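Long-range contacts in replicase polyprotein 1a (Avian infectious bronchitis virus, PDB 3LD1), which is processed into the non-structural proteins of coronavirus replication, the part crystallised here being a fragment of nsp2 whose own role remains unclear: residues A[265-270]-A[281-286]; A[261-266]-A[287-292]; A[10-15]-A[76-81]; A[5-10]-A[59-64]. The protein carries 3 engineered substitutions. All blocks are in the same frame, centred on the assembly; numbering follows the deposited sequence.

Contact 1: A[265-270]-A[281-286]; sequences AVKIVD and GFEVVG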
loop_
_atom_site.group_PDB
_atom_site.type_symbol
_atom_site.label_atom_id
_atom_site.label_comp_id
_atom_site.label_asym_id
_atom_site.label_seq_id
_atom_site.Cartn_x
_atom_site.Cartn_y
_atom_site.Cartn_z
ATOM N N ALA A 265 10.264 12.369 11.403
ATOM C CA ALA A 265 9.370 13.298 12.019
ATOM C C ALA A 265 9.585 13.278 13.496
ATOM O O ALA A 265 9.652 12.177 14.091
ATOM C CB ALA A 265 7.969 12.927 11.768
ATOM N N VAL A 266 9.636 14.469 14.097
ATOM C CA VAL A 266 9.728 14.551 15.527
ATOM C C VAL A 266 8.666 15.473 15.980
ATOM O O VAL A 266 8.338 16.417 15.253
ATOM C CB VAL A 266 11.038 15.220 15.933
ATOM C CG1 VAL A 266 12.255 14.385 15.490
ATOM C CG2 VAL A 266 11.110 16.735 15.416
ATOM N N LYS A 267 8.159 15.267 17.183
ATOM C CA LYS A 267 7.500 16.344 17.881
ATOM C C LYS A 267 8.480 17.264 18.612
ATOM O O LYS A 267 9.518 16.795 19.200
ATOM C CB LYS A 267 6.526 15.864 18.925
ATOM C CG LYS A 267 6.607 14.474 19.387
ATOM C CD LYS A 267 5.355 14.255 20.258
ATOM C CE LYS A 267 5.061 15.520 21.119
ATOM N NZ LYS A 267 3.942 16.393 20.560
ATOM N N ILE A 268 8.117 18.557 18.571
ATOM C CA ILE A 268 8.815 19.602 19.229
ATOM C C ILE A 268 8.246 19.668 20.630
ATOM O O ILE A 268 7.057 19.796 20.799
ATOM C CB ILE A 268 8.513 20.938 18.545
ATOM C CG1 ILE A 268 8.820 20.902 17.059
ATOM C CG2 ILE A 268 9.297 22.067 19.189
ATOM C CD1 ILE A 268 7.646 21.564 16.288
ATOM N N VAL A 269 9.075 19.649 21.639
ATOM C CA VAL A 269 8.532 19.847 22.960
ATOM C C VAL A 269 9.146 21.092 23.581
ATOM O O VAL A 269 10.405 21.280 23.540
ATOM C CB VAL A 269 8.708 18.599 23.878
ATOM C CG1 VAL A 269 9.021 17.311 23.075
ATOM C CG2 VAL A 269 9.773 18.791 24.813
ATOM N N ASP A 270 8.265 21.971 24.109
ATOM C CA ASP A 270 8.725 23.176 24.737
ATOM C C ASP A 270 9.275 22.793 26.078
ATOM O O ASP A 270 8.782 21.905 26.684
ATOM C CB ASP A 270 7.595 24.168 24.942
ATOM C CG ASP A 270 6.959 24.649 23.633
ATOM O OD1 ASP A 270 5.874 25.257 23.770
ATOM O OD2 ASP A 270 7.511 24.456 22.507
ATOM N N GLY A 281 13.141 20.797 22.385
ATOM C CA GLY A 281 13.791 19.624 21.841
ATOM C C GLY A 281 12.940 18.780 20.919
ATOM O O GLY A 281 11.797 19.107 20.602
ATOM N N PHE A 282 13.504 17.671 20.478
ATOM C CA PHE A 282 12.798 16.842 19.543
ATOM C C PHE A 282 12.624 15.429 20.061
ATOM O O PHE A 282 13.485 14.921 20.809
ATOM C CB PHE A 282 13.530 16.823 18.227
ATOM C CG PHE A 282 13.987 18.204 17.712
ATOM C CD1 PHE A 282 13.056 19.166 17.259
ATOM C CD2 PHE A 282 15.371 18.532 17.672
ATOM C CE1 PHE A 282 13.490 20.370 16.733
ATOM C CE2 PHE A 282 15.813 19.747 17.169
ATOM C CZ PHE A 282 14.870 20.659 16.665
ATOM N N GLU A 283 11.461 14.836 19.719
ATOM C CA GLU A 283 11.125 13.391 19.974
ATOM C C GLU A 283 10.657 12.708 18.692
ATOM O O GLU A 283 9.517 13.003 18.227
ATOM C CB GLU A 283 9.978 13.246 20.970
ATOM C CG GLU A 283 10.354 13.047 22.425
ATOM C CD GLU A 283 9.132 13.244 23.372
ATOM O OE1 GLU A 283 9.288 13.818 24.479
ATOM O OE2 GLU A 283 7.994 12.887 22.979
ATOM N N VAL A 284 11.485 11.802 18.154
ATOM C CA VAL A 284 11.181 11.046 16.947
ATOM C C VAL A 284 9.811 10.404 17.090
ATOM O O VAL A 284 9.503 9.862 18.160
ATOM C CB VAL A 284 12.252 9.875 16.697
ATOM C CG1 VAL A 284 11.737 8.767 15.798
ATOM C CG2 VAL A 284 13.411 10.400 16.070
ATOM N N VAL A 285 9.008 10.418 16.018
ATOM C CA VAL A 285 7.781 9.603 15.988
ATOM C C VAL A 285 7.754 8.723 14.718
ATOM O O VAL A 285 8.174 9.188 13.630
ATOM C CB VAL A 285 6.490 10.478 16.167
ATOM C CG1 VAL A 285 6.318 10.991 17.635
ATOM C CG2 VAL A 285 6.464 11.624 15.214
ATOM N N GLY A 286 7.355 7.446 14.869
ATOM C CA GLY A 286 7.155 6.596 13.753
ATOM C C GLY A 286 8.499 6.217 13.223
ATOM O O GLY A 286 9.468 6.122 13.984
#
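Val266 and Phe282 form the apolar centre of this antiparallel hairpin pair. CG2 of Val266 meets CD1 of Phe282 at 3.6 Å, the two side chains crossing obliquely, and CB of Phe282 presses on the same methyl. Phe282 CG stands anti to its carbonyl carbon (chi1 -46°), beside its own backbone N, which sets the start of the ring next to Val266. The second methyl of Val266 turns to the facing strand, CG1 lying 4.2 Å from Val284 CG2, and Ile268 shares this face of the sheet. On the reverse face Ala265, Lys267 and Val269 stand with Glu283 and Val285. Here Ala265 CB touches Val285 CG2 at 4.0 Å, while the aliphatic part of Lys267 crosses Val285 at about a right angle, CG to CG1 3.9 Å. Between the faces runs the backbone ladder. Lys267 and Glu283 are a hydrogen-bonded pair joined in both directions, Glu283 N giving a bond of 2.8 Å to Lys267 O; Val269 and Gly281 form a second such pair. At the polar edge Lys267 and Glu283 lie side by side, pointing the same way, yet Lys267 NZ and Glu283 OE2 stay 5.9 Å apart, so any attraction is probably long-range. Glu283 OE1 instead rests on Val269 CG1. The hairpin closes one side of a four-stranded antiparallel sheet: strand 258-260 flanks strand 265-269, bonding Val266 through Ala259, while strand 281-285 is outermost. Its Phe282 ring meets His325, and Val284 N bonds Ser342 OG, which ties this sheet to the neighbouring six-stranded one.

Contact 2: A[261-266]-A[287-292]; sequences FREAAV and NAKGTQ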
loop_
_atom_site.group_PDB
_atom_site.type_symbol
_atom_site.label_atom_id
_atom_site.label_comp_id
_atom_site.label_asym_id
_atom_site.label_seq_id
_atom_site.Cartn_x
_atom_site.Cartn_y
_atom_site.Cartn_z
ATOM N N PHE A 261 11.932 16.542 9.076
ATOM C CA PHE A 261 13.278 16.685 8.631
ATOM C C PHE A 261 13.472 15.778 7.438
ATOM O O PHE A 261 12.514 15.186 6.959
ATOM C CB PHE A 261 14.149 16.295 9.791
ATOM C CG PHE A 261 14.373 17.423 10.776
ATOM C CD1 PHE A 261 13.789 17.402 12.021
ATOM C CD2 PHE A 261 15.147 18.549 10.415
ATOM C CE1 PHE A 261 13.967 18.473 12.913
ATOM C CE2 PHE A 261 15.319 19.588 11.289
ATOM C CZ PHE A 261 14.704 19.552 12.543
ATOM N N ARG A 262 14.692 15.655 6.913
ATOM C CA ARG A 262 14.856 14.916 5.612
ATOM C C ARG A 262 14.124 13.597 5.644
ATOM O O ARG A 262 13.396 13.276 4.757
ATOM C CB ARG A 262 16.339 14.672 5.236
ATOM C CG ARG A 262 16.866 15.462 4.028
ATOM C CD ARG A 262 17.800 16.575 4.438
ATOM N NE ARG A 262 19.252 16.384 4.167
ATOM C CZ ARG A 262 20.123 15.739 4.960
ATOM N NH1 ARG A 262 19.715 15.108 6.090
ATOM N NH2 ARG A 262 21.421 15.691 4.608
ATOM N N GLU A 263 14.299 12.881 6.738
ATOM C CA GLU A 263 14.036 11.466 6.824
ATOM C C GLU A 263 13.390 11.080 8.089
ATOM O O GLU A 263 13.380 9.926 8.363
ATOM C CB GLU A 263 15.360 10.708 6.778
ATOM C CG GLU A 263 15.934 10.574 5.393
ATOM C CD GLU A 263 17.432 10.241 5.456
ATOM O OE1 GLU A 263 17.893 9.399 4.607
ATOM O OE2 GLU A 263 18.130 10.824 6.375
ATOM N N ALA A 264 12.856 12.016 8.870
ATOM C CA ALA A 264 12.208 11.681 10.141
ATOM C C ALA A 264 11.258 12.772 10.601
ATOM O O ALA A 264 11.442 13.961 10.254
ATOM C CB ALA A 264 13.247 11.435 11.248
ATOM N N ALA A 265 10.264 12.369 11.403
ATOM C CA ALA A 265 9.370 13.298 12.019
ATOM C C ALA A 265 9.585 13.278 13.496
ATOM O O ALA A 265 9.652 12.177 14.091
ATOM C CB ALA A 265 7.969 12.927 11.768
ATOM N N VAL A 266 9.636 14.469 14.097
ATOM C CA VAL A 266 9.728 14.551 15.527
ATOM C C VAL A 266 8.666 15.473 15.980
ATOM O O VAL A 266 8.338 16.417 15.253
ATOM C CB VAL A 266 11.038 15.220 15.933
ATOM C CG1 VAL A 266 12.255 14.385 15.490
ATOM C CG2 VAL A 266 11.110 16.735 15.416
ATOM N N ASN A 287 8.607 5.945 11.936
ATOM C CA ASN A 287 9.888 5.388 11.510
ATOM C C ASN A 287 10.871 6.463 11.076
ATOM O O ASN A 287 10.534 7.315 10.198
ATOM C CB ASN A 287 9.712 4.310 10.409
ATOM C CG ASN A 287 8.636 3.321 10.738
ATOM O OD1 ASN A 287 7.620 3.226 10.039
ATOM N ND2 ASN A 287 8.818 2.613 11.836
ATOM N N ALA A 288 12.068 6.425 11.667
ATOM C CA ALA A 288 13.115 7.451 11.425
ATOM C C ALA A 288 14.409 6.790 10.952
ATOM O O ALA A 288 14.751 5.686 11.425
ATOM C CB ALA A 288 13.390 8.208 12.682
ATOM N N LYS A 289 15.124 7.448 10.044
ATOM C CA LYS A 289 16.527 7.134 9.834
ATOM C C LYS A 289 17.357 8.153 10.607
ATOM O O LYS A 289 16.992 9.327 10.736
ATOM C CB LYS A 289 16.947 7.204 8.356
ATOM C CG LYS A 289 15.996 6.582 7.306
ATOM C CD LYS A 289 16.170 5.086 7.192
ATOM C CE LYS A 289 15.320 4.452 6.091
ATOM N NZ LYS A 289 16.025 4.663 4.735
ATOM N N GLY A 290 18.513 7.707 11.060
ATOM C CA GLY A 290 19.460 8.543 11.757
ATOM C C GLY A 290 20.605 7.695 12.310
ATOM O O GLY A 290 20.798 6.544 11.912
ATOM N N THR A 291 21.377 8.286 13.223
ATOM C CA THR A 291 22.571 7.671 13.746
ATOM C C THR A 291 22.446 7.616 15.246
ATOM O O THR A 291 22.145 8.611 15.892
ATOM C CB THR A 291 23.828 8.430 13.250
ATOM O OG1 THR A 291 23.908 8.295 11.811
ATOM C CG2 THR A 291 25.139 7.822 13.845
ATOM N N GLN A 292 22.620 6.429 15.791
ATOM C CA GLN A 292 22.714 6.241 17.233
ATOM C C GLN A 292 24.076 6.862 17.647
ATOM O O GLN A 292 25.107 6.509 17.083
ATOM C CB GLN A 292 22.682 4.735 17.506
ATOM C CG GLN A 292 22.841 4.319 18.942
ATOM C CD GLN A 292 21.611 4.725 19.770
ATOM O OE1 GLN A 292 20.472 4.705 19.265
ATOM N NE2 GLN A 292 21.842 5.168 21.023
HETATM O O HOH W 1 17.841 11.559 9.340
HETATM O O HOH W 2 11.863 7.079 8.089
#
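Ala264 and Ala288 meet methyl to methyl, CB to CB 3.5 Å, and this small apolar touch is the side-chain centre of the contact. Ala264 points its CB at the facing chain, whereas the CB of Ala288 leaves its backbone obliquely to it. At the adjoining pair, Glu263 and Lys289 both direct their CB atoms across the gap and come within 4.2 Å of each other at those atoms. Beyond CB they part company. Glu263 has CG anti to its carbonyl carbon (chi1 -79°) and then runs extended; Lys289 bends at chi2, its CD turned off the line of the chain (-82°), and its amine turns off from the facing chain. Glu263 OE1 and Lys289 NZ are left 5.1 Å apart, without contact. The direct backbone link between these residues is a weak hydrogen bond from Lys289 N to Glu263 O, long at 3.5 Å though almost straight. Two waters supplement it. One donates to Glu263 OE2 and to Lys289 O, at 2.8 Å from the latter, and so ties the carboxylate to the opposite backbone; the other spans the carbonyl oxygens of Glu263 and Asn287. Glu263 also lies on His348, and Ala264 on Leu347, of strand 345-355. The chemistry is thus that of a hydrated surface junction: the two connecting loops are brought together by one methyl pair, a stretched backbone bond and water, with a charge attraction between Glu263 and Lys289 that is probably modest.

Contact 3: A[10-15]-A[76-81]; sequences DIPEQL and LKATSK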
loop_
_atom_site.group_PDB
_atom_site.type_symbol
_atom_site.label_atom_id
_atom_site.label_comp_id
_atom_site.label_asym_id
_atom_site.label_seq_id
_atom_site.Cartn_x
_atom_site.Cartn_y
_atom_site.Cartn_z
ATOM N N ASP A 10 -9.175 -18.564 -24.963
ATOM C CA ASP A 10 -10.071 -17.397 -25.118
ATOM C C ASP A 10 -11.318 -17.415 -24.233
ATOM O O ASP A 10 -12.156 -16.518 -24.395
ATOM C CB ASP A 10 -10.540 -17.254 -26.583
ATOM C CG ASP A 10 -11.261 -18.521 -27.086
ATOM O OD1 ASP A 10 -11.861 -18.519 -28.187
ATOM O OD2 ASP A 10 -11.207 -19.536 -26.343
ATOM N N ILE A 11 -11.487 -18.404 -23.334
ATOM C CA ILE A 11 -12.763 -18.423 -22.596
ATOM C C ILE A 11 -13.116 -17.044 -21.960
ATOM O O ILE A 11 -12.207 -16.325 -21.481
ATOM C CB ILE A 11 -12.783 -19.501 -21.564
ATOM C CG1 ILE A 11 -11.539 -19.420 -20.678
ATOM C CG2 ILE A 11 -12.933 -20.915 -22.255
ATOM C CD1 ILE A 11 -11.709 -20.302 -19.475
ATOM N N PRO A 12 -14.411 -16.647 -21.982
ATOM C CA PRO A 12 -14.759 -15.305 -21.422
ATOM C C PRO A 12 -14.460 -15.203 -19.964
ATOM O O PRO A 12 -14.305 -16.234 -19.302
ATOM C CB PRO A 12 -16.259 -15.100 -21.724
ATOM C CG PRO A 12 -16.784 -16.390 -22.353
ATOM C CD PRO A 12 -15.564 -17.370 -22.556
ATOM N N GLU A 13 -14.308 -13.966 -19.468
ATOM C CA GLU A 13 -13.897 -13.714 -18.075
ATOM C C GLU A 13 -14.826 -14.456 -17.116
ATOM O O GLU A 13 -14.419 -14.920 -16.042
ATOM C CB GLU A 13 -14.045 -12.230 -17.695
ATOM C CG GLU A 13 -13.114 -11.182 -18.254
ATOM C CD GLU A 13 -13.332 -10.945 -19.744
ATOM O OE1 GLU A 13 -14.288 -11.463 -20.399
ATOM O OE2 GLU A 13 -12.502 -10.222 -20.286
ATOM N N GLN A 14 -16.105 -14.487 -17.415
ATOM C CA GLN A 14 -17.003 -15.034 -16.395
ATOM C C GLN A 14 -16.824 -16.513 -16.251
ATOM O O GLN A 14 -17.197 -17.083 -15.244
ATOM C CB GLN A 14 -18.455 -14.787 -16.742
ATOM C CG GLN A 14 -18.785 -15.355 -18.087
ATOM C CD GLN A 14 -19.842 -14.535 -18.759
ATOM O OE1 GLN A 14 -19.763 -14.228 -20.005
ATOM N NE2 GLN A 14 -20.853 -14.131 -17.951
ATOM N N LEU A 15 -16.256 -17.128 -17.268
ATOM C CA LEU A 15 -16.314 -18.570 -17.406
ATOM C C LEU A 15 -15.012 -18.926 -16.777
ATOM O O LEU A 15 -14.930 -19.824 -15.886
ATOM C CB LEU A 15 -16.339 -18.990 -18.873
ATOM C CG LEU A 15 -16.202 -20.516 -19.046
ATOM C CD1 LEU A 15 -17.438 -21.235 -18.444
ATOM C CD2 LEU A 15 -16.019 -20.953 -20.513
ATOM N N LEU A 76 -13.481 -27.347 -22.525
ATOM C CA LEU A 76 -14.172 -26.119 -22.136
ATOM C C LEU A 76 -13.937 -25.029 -23.200
ATOM O O LEU A 76 -12.823 -24.502 -23.350
ATOM C CB LEU A 76 -13.692 -25.707 -20.749
ATOM C CG LEU A 76 -14.635 -24.774 -20.025
ATOM C CD1 LEU A 76 -15.963 -25.479 -19.673
ATOM C CD2 LEU A 76 -13.969 -24.207 -18.769
ATOM N N LYS A 77 -14.977 -24.741 -23.974
ATOM C CA LYS A 77 -14.900 -23.785 -25.036
ATOM C C LYS A 77 -15.427 -22.417 -24.624
ATOM O O LYS A 77 -16.111 -22.306 -23.616
ATOM C CB LYS A 77 -15.728 -24.308 -26.192
ATOM C CG LYS A 77 -15.181 -25.674 -26.715
ATOM C CD LYS A 77 -15.733 -26.101 -28.113
ATOM C CE LYS A 77 -17.295 -26.271 -28.075
ATOM N NZ LYS A 77 -17.741 -27.712 -28.204
ATOM N N ALA A 78 -15.112 -21.389 -25.413
ATOM C CA ALA A 78 -15.621 -20.026 -25.269
ATOM C C ALA A 78 -17.123 -19.911 -25.045
ATOM O O ALA A 78 -17.604 -19.000 -24.372
ATOM C CB ALA A 78 -15.225 -19.189 -26.487
ATOM N N THR A 79 -17.884 -20.840 -25.596
ATOM C CA THR A 79 -19.349 -20.780 -25.500
ATOM C C THR A 79 -19.989 -21.705 -24.432
ATOM O O THR A 79 -21.225 -21.690 -24.241
ATOM C CB THR A 79 -19.927 -21.031 -26.897
ATOM O OG1 THR A 79 -19.135 -22.025 -27.561
ATOM C CG2 THR A 79 -19.859 -19.718 -27.722
ATOM N N SER A 80 -19.156 -22.461 -23.706
ATOM C CA SER A 80 -19.636 -23.329 -22.640
ATOM C C SER A 80 -20.381 -22.595 -21.533
ATOM O O SER A 80 -20.082 -21.416 -21.297
ATOM C CB SER A 80 -18.454 -23.984 -21.992
ATOM O OG SER A 80 -17.762 -24.655 -22.970
ATOM N N LYS A 81 -21.271 -23.291 -20.810
ATOM C CA LYS A 81 -22.072 -22.720 -19.713
ATOM C C LYS A 81 -21.578 -23.235 -18.381
ATOM O O LYS A 81 -20.644 -24.011 -18.347
ATOM C CB LYS A 81 -23.550 -23.111 -19.845
ATOM C CG LYS A 81 -24.271 -22.532 -21.029
ATOM C CD LYS A 81 -24.619 -21.042 -20.827
ATOM C CE LYS A 81 -23.545 -20.174 -21.519
ATOM N NZ LYS A 81 -24.079 -19.659 -22.794
#
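Leu15 and Leu76 carry the apolar part of the contact, reaching toward each other tip to tip, with Leu15 CD2 4.1 Å from Leu76 CG. Leu15 CG stands anti to its backbone N (chi1 172°), which carries the branch point out from the first turn of helix 13-20. The same CD2 methyl also lies near Ser80 CB. A second kind of contact sets carbon against carbonyl oxygen: Pro12 CD sits 3.2 Å from Ala78 O, Leu15 CD2 3.4 Å from Lys77 O, and Ile11 CG2 3.7 Å from that same oxygen. Asp10 rests OD1 against Ala78 CB, while its OD2 accepts from Ser8 OG. Between the two segments the contact is by van der Waals touch; the turn and the helix start each hold their own hydrogen bonds. Residues Lys77 to Ser80 make a type I beta turn, in which Lys77 O takes both Ser80 N and Ser80 OG (2.9 Å) from the same face of its plane; Leu15 N bonds Pro12 O, Pro12 being at the N-cap position. The chemistry implies that a self-bonded turn and the start of a helix adhere without a polar link, the doubly held oxygen of Lys77 being lined by the methyls of Ile11 and Leu15.

Contact 4: A[5-10]-A[59-64]; sequences ILVSKD and FLLKGV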
loop_
_atom_site.group_PDB
_atom_site.type_symbol
_atom_site.label_atom_id
_atom_site.label_comp_id
_atom_site.label_asym_id
_atom_site.label_seq_id
_atom_site.Cartn_x
_atom_site.Cartn_y
_atom_site.Cartn_z
ATOM N N ILE A 5 -8.128 -31.872 -19.072
ATOM C CA ILE A 5 -9.201 -31.008 -19.564
ATOM C C ILE A 5 -8.609 -29.902 -20.462
ATOM O O ILE A 5 -7.814 -29.086 -20.018
ATOM C CB ILE A 5 -10.118 -30.476 -18.402
ATOM C CG1 ILE A 5 -10.818 -31.667 -17.715
ATOM C CG2 ILE A 5 -11.157 -29.424 -18.915
ATOM C CD1 ILE A 5 -10.023 -32.229 -16.579
ATOM N N LEU A 6 -9.003 -29.902 -21.729
ATOM C CA LEU A 6 -8.532 -28.872 -22.630
ATOM C C LEU A 6 -9.355 -27.559 -22.548
ATOM O O LEU A 6 -10.520 -27.539 -22.926
ATOM C CB LEU A 6 -8.461 -29.388 -24.077
ATOM C CG LEU A 6 -7.724 -30.747 -24.278
ATOM C CD1 LEU A 6 -7.968 -31.142 -25.756
ATOM C CD2 LEU A 6 -6.180 -30.745 -23.857
ATOM N N VAL A 7 -8.767 -26.463 -22.053
ATOM C CA VAL A 7 -9.578 -25.288 -21.910
ATOM C C VAL A 7 -9.103 -24.162 -22.773
ATOM O O VAL A 7 -7.968 -23.685 -22.660
ATOM C CB VAL A 7 -9.968 -24.896 -20.442
ATOM C CG1 VAL A 7 -9.265 -25.739 -19.391
ATOM C CG2 VAL A 7 -9.821 -23.476 -20.235
ATOM N N SER A 8 -10.006 -23.819 -23.685
ATOM C CA SER A 8 -9.845 -22.763 -24.608
ATOM C C SER A 8 -9.288 -21.475 -23.978
ATOM O O SER A 8 -9.878 -20.880 -23.075
ATOM C CB SER A 8 -11.181 -22.512 -25.209
ATOM O OG SER A 8 -10.949 -22.040 -26.470
ATOM N N LYS A 9 -8.122 -21.090 -24.461
ATOM C CA LYS A 9 -7.388 -19.924 -23.995
ATOM C C LYS A 9 -8.223 -18.648 -24.019
ATOM O O LYS A 9 -8.010 -17.769 -23.159
ATOM C CB LYS A 9 -6.080 -19.726 -24.816
ATOM C CG LYS A 9 -4.931 -20.676 -24.436
ATOM C CD LYS A 9 -3.864 -20.850 -25.537
ATOM C CE LYS A 9 -2.469 -20.729 -24.950
ATOM N NZ LYS A 9 -1.689 -21.568 -25.773
ATOM N N ASP A 10 -9.175 -18.564 -24.963
ATOM C CA ASP A 10 -10.071 -17.397 -25.118
ATOM C C ASP A 10 -11.318 -17.415 -24.233
ATOM O O ASP A 10 -12.156 -16.518 -24.395
ATOM C CB ASP A 10 -10.540 -17.254 -26.583
ATOM C CG ASP A 10 -11.261 -18.521 -27.086
ATOM O OD1 ASP A 10 -11.861 -18.519 -28.187
ATOM O OD2 ASP A 10 -11.207 -19.536 -26.343
ATOM N N PHE A 59 -7.474 -31.903 -10.772
ATOM C CA PHE A 59 -7.617 -32.169 -12.222
ATOM C C PHE A 59 -6.391 -31.659 -12.888
ATOM O O PHE A 59 -5.605 -30.889 -12.290
ATOM C CB PHE A 59 -8.850 -31.542 -12.897
ATOM C CG PHE A 59 -10.191 -32.042 -12.362
ATOM C CD1 PHE A 59 -11.001 -32.854 -13.139
ATOM C CD2 PHE A 59 -10.667 -31.639 -11.094
ATOM C CE1 PHE A 59 -12.258 -33.280 -12.651
ATOM C CE2 PHE A 59 -11.901 -32.056 -10.594
ATOM C CZ PHE A 59 -12.707 -32.876 -11.367
ATOM N N LEU A 60 -6.230 -32.094 -14.124
ATOM C CA LEU A 60 -5.203 -31.538 -14.968
ATOM C C LEU A 60 -5.887 -30.714 -16.075
ATOM O O LEU A 60 -6.884 -31.200 -16.679
ATOM C CB LEU A 60 -4.388 -32.663 -15.592
ATOM C CG LEU A 60 -3.949 -33.846 -14.711
ATOM C CD1 LEU A 60 -3.122 -34.810 -15.608
ATOM C CD2 LEU A 60 -3.213 -33.451 -13.383
ATOM N N LEU A 61 -5.341 -29.508 -16.340
ATOM C CA LEU A 61 -5.820 -28.632 -17.426
ATOM C C LEU A 61 -4.742 -28.334 -18.440
ATOM O O LEU A 61 -3.578 -28.452 -18.165
ATOM C CB LEU A 61 -6.415 -27.309 -16.896
ATOM C CG LEU A 61 -7.342 -27.325 -15.668
ATOM C CD1 LEU A 61 -7.339 -26.023 -14.899
ATOM C CD2 LEU A 61 -8.722 -27.691 -16.028
ATOM N N LYS A 62 -5.180 -27.910 -19.602
ATOM C CA LYS A 62 -4.331 -27.483 -20.681
ATOM C C LYS A 62 -5.034 -26.416 -21.577
ATOM O O LYS A 62 -6.067 -26.701 -22.226
ATOM C CB LYS A 62 -4.028 -28.689 -21.538
ATOM C CG LYS A 62 -2.875 -28.472 -22.484
ATOM C CD LYS A 62 -2.920 -29.455 -23.620
ATOM C CE LYS A 62 -1.622 -29.476 -24.301
ATOM N NZ LYS A 62 -0.847 -30.487 -23.550
ATOM N N GLY A 63 -4.477 -25.203 -21.613
ATOM C CA GLY A 63 -5.054 -24.170 -22.438
ATOM C C GLY A 63 -4.793 -24.491 -23.887
ATOM O O GLY A 63 -3.676 -24.896 -24.248
ATOM N N VAL A 64 -5.805 -24.318 -24.736
ATOM C CA VAL A 64 -5.570 -24.480 -26.169
ATOM C C VAL A 64 -6.231 -23.425 -27.014
ATOM O O VAL A 64 -7.038 -22.616 -26.541
ATOM C CB VAL A 64 -6.056 -25.830 -26.683
ATOM C CG1 VAL A 64 -5.323 -26.992 -25.952
ATOM C CG2 VAL A 64 -7.620 -25.905 -26.573
#
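Ile5, Val7 and Leu61 make the closely packed face of this parallel strand pair. Leu61 CD2 touches both partners, 3.9 Å from Ile5 CB and equally far from Val7 CG1, and Ile5 CD1 reaches Phe59 CD1 at 3.6 Å, slanting past the Phe59 side chain. In Ile5, chi1 (-63°) puts CG1 anti to the carbonyl carbon, and chi2 (90°) then carries CD1 to Phe59. The reverse face, with Leu6, Ser8, Lys62 and Val64, is partly open to solvent. There Leu6 lies alongside Lys62, CD2 to CD 3.5 Å, while the amine of Lys62 turns off from the strand; Leu6 CB and Val64 CG2 touch more loosely, at 4.4 Å. Five backbone bonds zip the strands together, from Ile5 N to Leu60 O at one end to Lys9 N to Val64 O at the other, the last nearly straight at 178° and 2.8 Å. At this last rung Lys9 CG packs on the backbone of Gly63, which has no side chain there. In the four-stranded mixed sheet, strand 4-8 has strand 74-76 on its other flank and strand 57-64 has strand 50-54. Helix 82-89 covers Ile5 and Leu61 through Phe89, and helix 30-46 meets Val7 and Leu61 through Leu44 and Phe40.

From the N terminus, the chain first enters contact 4, where strand 4-8 pairs with strand 57-64 and closes a loop holding helices 13-20 and 30-46. Contact 3 opens from the same Asp10 and closes later, at 76-81, so the two loops cross; Leu76 also bonds strand 4-8, joining helix start, turn and sheet in one N-terminal unit. The remaining pair lies on the opposite side of the chain's centre, about 54 to 60 Å away between centres. Contact 2 spans 261 to 292 and encloses the hairpin of contact 1, with which it shares Ala265 and Val266; together they lead the four-stranded sheet into strand 291-298 of the six-stranded sheet.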